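Local coordinates for uncharacterized protein (Legionella pneumophila subsp. pneumophila, PDB 4WRP) that is of unknown function but is probably an effector of this pathogen, the chain here being its C-terminal helical domain, a DUF5617 family member, at residues N15-I20 and R42-D47. Residues are numbered along the deposited sequence; the frame is centred on the assembly and turned at random.
Sequences NAFQEI and RTVLDD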
ATOM      1  N   ASN A  15       9.381   2.882   0.685  1.00 30.63           N
ATOM      2  CA  ASN A  15      10.492   3.740   1.035  1.00 34.58           C
ATOM      3  C   ASN A  15      10.020   5.124   1.416  1.00 31.68           C
ATOM      4  O   ASN A  15      10.490   5.680   2.414  1.00 32.04           O
ATOM      5  CB  ASN A  15      11.514   3.768  -0.094  1.00 42.33           C
ATOM      6  CG  ASN A  15      11.993   2.372  -0.468  1.00 51.94           C
ATOM      7  OD1 ASN A  15      12.222   2.061  -1.653  1.00 66.72           O
ATOM      8  ND2 ASN A  15      12.104   1.498   0.538  1.00 57.13           N
ATOM      9  N   ALA A  16       9.009   5.627   0.702  1.00 30.83           N
ATOM     10  CA  ALA A  16       8.383   6.910   1.030  1.00 29.96           C
ATOM     11  C   ALA A  16       7.711   6.822   2.405  1.00 28.13           C
ATOM     12  O   ALA A  16       7.831   7.697   3.251  1.00 27.23           O
ATOM     13  CB  ALA A  16       7.355   7.322  -0.051  1.00 28.56           C
ATOM     14  N   PHE A  17       6.965   5.760   2.595  1.00 25.96           N
ATOM     15  CA  PHE A  17       6.148   5.637   3.741  1.00 25.59           C
ATOM     16  C   PHE A  17       7.018   5.578   4.962  1.00 25.80           C
ATOM     17  O   PHE A  17       6.679   6.229   5.977  1.00 26.22           O
ATOM     18  CB  PHE A  17       5.271   4.379   3.667  1.00 24.63           C
ATOM     19  CG  PHE A  17       4.514   4.106   4.901  1.00 25.41           C
ATOM     20  CD1 PHE A  17       3.402   4.894   5.243  1.00 25.99           C
ATOM     21  CD2 PHE A  17       4.864   3.036   5.715  1.00 24.92           C
ATOM     22  CE1 PHE A  17       2.691   4.643   6.393  1.00 26.44           C
ATOM     23  CE2 PHE A  17       4.150   2.797   6.856  1.00 25.17           C
ATOM     24  CZ  PHE A  17       3.079   3.601   7.206  1.00 25.77           C
ATOM     25  N   GLN A  18       8.100   4.800   4.930  1.00 27.51           N
ATOM     26  CA  GLN A  18       8.942   4.769   6.119  1.00 29.84           C
ATOM     27  C   GLN A  18       9.610   6.115   6.388  1.00 30.39           C
ATOM     28  O   GLN A  18       9.816   6.492   7.554  1.00 30.19           O
ATOM     29  CB  GLN A  18       9.979   3.634   6.108  1.00 34.11           C
ATOM     30  CG  GLN A  18      11.037   3.710   5.049  1.00 37.25           C
ATOM     31  CD  GLN A  18      12.202   4.574   5.423  1.00 42.73           C
ATOM     32  OE1 GLN A  18      12.498   4.780   6.595  1.00 47.30           O
ATOM     33  NE2 GLN A  18      12.849   5.126   4.417  1.00 44.02           N
ATOM     34  N   GLU A  19       9.935   6.852   5.340  1.00 31.67           N
ATOM     35  CA  GLU A  19      10.537   8.163   5.535  1.00 35.79           C
ATOM     36  C   GLU A  19       9.506   9.041   6.203  1.00 34.36           C
ATOM     37  O   GLU A  19       9.790   9.686   7.204  1.00 32.79           O
ATOM     38  CB  GLU A  19      11.034   8.805   4.234  1.00 40.47           C
ATOM     39  CG  GLU A  19      11.520  10.247   4.479  1.00 47.78           C
ATOM     40  CD  GLU A  19      12.270  10.887   3.315  1.00 53.52           C
ATOM     41  OE1 GLU A  19      12.778  10.155   2.434  1.00 56.51           O
ATOM     42  OE2 GLU A  19      12.383  12.145   3.297  1.00 61.03           O
ATOM     43  N   ILE A  20       8.285   9.021   5.704  1.00 30.22           N
ATOM     44  CA  ILE A  20       7.214   9.793   6.353  1.00 30.51           C
ATOM     45  C   ILE A  20       6.994   9.417   7.821  1.00 30.48           C
ATOM     46  O   ILE A  20       6.937  10.296   8.669  1.00 30.61           O
ATOM     47  CB  ILE A  20       5.868   9.713   5.567  1.00 29.36           C
ATOM     48  CG1 ILE A  20       6.018  10.439   4.231  1.00 31.57           C
ATOM     49  CG2 ILE A  20       4.786  10.428   6.329  1.00 29.19           C
ATOM     50  CD1 ILE A  20       5.018  10.027   3.165  1.00 31.94           C
ATOM     51  N   ARG A  42      -2.661   5.759  10.323  1.00 24.41           N
ATOM     52  CA  ARG A  42      -3.957   5.953   9.625  1.00 24.16           C
ATOM     53  C   ARG A  42      -4.064   7.328   8.960  1.00 24.69           C
ATOM     54  O   ARG A  42      -4.477   7.478   7.784  1.00 23.99           O
ATOM     55  CB  ARG A  42      -5.100   5.776  10.593  1.00 24.62           C
ATOM     56  CG  ARG A  42      -6.449   5.808   9.862  1.00 25.32           C
ATOM     57  CD  ARG A  42      -7.620   6.204  10.742  1.00 27.25           C
ATOM     58  NE  ARG A  42      -8.854   6.173   9.921  1.00 28.06           N
ATOM     59  CZ  ARG A  42      -9.238   7.135   9.074  1.00 29.36           C
ATOM     60  NH1 ARG A  42      -8.510   8.243   8.937  1.00 30.43           N
ATOM     61  NH2 ARG A  42     -10.377   7.011   8.354  1.00 29.02           N
ATOM     62  N   THR A  43      -3.659   8.349   9.706  1.00 25.84           N
ATOM     63  CA  THR A  43      -3.634   9.708   9.166  1.00 28.79           C
ATOM     64  C   THR A  43      -2.837   9.845   7.876  1.00 28.58           C
ATOM     65  O   THR A  43      -3.316  10.413   6.892  1.00 27.62           O
ATOM     66  CB  THR A  43      -3.136  10.700  10.229  1.00 31.03           C
ATOM     67  OG1 THR A  43      -4.027  10.588  11.333  1.00 33.43           O
ATOM     68  CG2 THR A  43      -3.216  12.099   9.709  1.00 32.33           C
ATOM     69  N   VAL A  44      -1.634   9.285   7.889  1.00 25.75           N
ATOM     70  CA  VAL A  44      -0.767   9.345   6.745  1.00 25.07           C
ATOM     71  C   VAL A  44      -1.330   8.554   5.560  1.00 23.47           C
ATOM     72  O   VAL A  44      -1.243   8.989   4.407  1.00 22.71           O
ATOM     73  CB  VAL A  44       0.624   8.830   7.150  1.00 25.68           C
ATOM     74  CG1 VAL A  44       1.495   8.567   5.945  1.00 26.11           C
ATOM     75  CG2 VAL A  44       1.246   9.855   8.106  1.00 28.52           C
ATOM     76  N   LEU A  45      -1.856   7.374   5.824  1.00 21.80           N
ATOM     77  CA  LEU A  45      -2.489   6.587   4.747  1.00 22.66           C
ATOM     78  C   LEU A  45      -3.707   7.301   4.197  1.00 22.72           C
ATOM     79  O   LEU A  45      -3.933   7.316   2.994  1.00 24.58           O
ATOM     80  CB  LEU A  45      -2.886   5.193   5.256  1.00 21.87           C
ATOM     81  CG  LEU A  45      -1.796   4.292   5.781  1.00 23.20           C
ATOM     82  CD1 LEU A  45      -2.508   2.999   6.239  1.00 23.54           C
ATOM     83  CD2 LEU A  45      -0.745   4.000   4.743  1.00 23.23           C
ATOM     84  N   ASP A  46      -4.506   7.894   5.065  1.00 25.03           N
ATOM     85  CA  ASP A  46      -5.692   8.600   4.557  1.00 26.49           C
ATOM     86  C   ASP A  46      -5.273   9.758   3.653  1.00 27.22           C
ATOM     87  O   ASP A  46      -5.814   9.936   2.598  1.00 25.99           O
ATOM     88  CB  ASP A  46      -6.546   9.074   5.722  1.00 29.65           C
ATOM     89  CG  ASP A  46      -7.956   9.522   5.277  1.00 32.84           C
ATOM     90  OD1 ASP A  46      -8.573   8.950   4.343  1.00 38.47           O
ATOM     91  OD2 ASP A  46      -8.452  10.461   5.891  1.00 37.86           O
ATOM     92  N   ASP A  47      -4.258  10.512   4.068  1.00 27.77           N
ATOM     93  CA  ASP A  47      -3.738  11.607   3.264  1.00 29.61           C
ATOM     94  C   ASP A  47      -3.292  11.082   1.899  1.00 27.79           C
ATOM     95  O   ASP A  47      -3.597  11.683   0.861  1.00 28.05           O
ATOM     96  CB  ASP A  47      -2.619  12.354   4.012  1.00 31.63           C
ATOM     97  CG  ASP A  47      -2.035  13.484   3.200  1.00 34.90           C
ATOM     98  OD1 ASP A  47      -2.851  14.325   2.750  1.00 35.06           O
ATOM     99  OD2 ASP A  47      -0.776  13.509   3.001  1.00 32.82           O
TER
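Phe17 opens the contact by reaching across to Val44 and Leu45, two consecutive residues of the facing helix, and illustrates how a long aromatic side chain can bridge helices whose backbones stand well apart. Its CG lies anti to the backbone N (chi1 173°), which carries the ring out from the helix flank until CE1, on its far half, is 3.9 Å from Leu45 CD2. The same CE1 is 4.1 Å from Val44 CG1, so one corner of the ring is shared between two aliphatic branches, both approaching obliquely. The ring is also stacked with Trp13, one turn earlier on its own helix, and Leu97 of helix 90-98 packs against it as well.

One turn later, Ile20 points toward the other helix from its first side-chain bond. The methyl branch CG2 does the touching, at 3.8 Å from Val44 CG1 and 4.0 Å from Val44 CG2, and thus meets both prongs of the valine. Val44 is therefore the shared partner: a chi1 of 167° places its CG1 where it can meet both Ile20 and the aromatic ring. Here the backbones come nearest, with the CA atoms of Ile20 and Val44 8.0 Å apart. Trp56 packs on Ile20, and its NE1 donates a hydrogen bond to Val44 O, tying the following loop to this part of the interface.

All four touching side chains are buried, and the contact between the segments is apolar, resting on van der Waals packing and probably on exclusion of water. Leu45 extends the same core to Val75, Val79 and Ile82 of helix 68-83. The axes of the two short segments come within 11.3 Å, at an angle of 134°, an inclined, broadly antiparallel pairing characteristic of the hydrophobic core of a small all-alpha helical bundle.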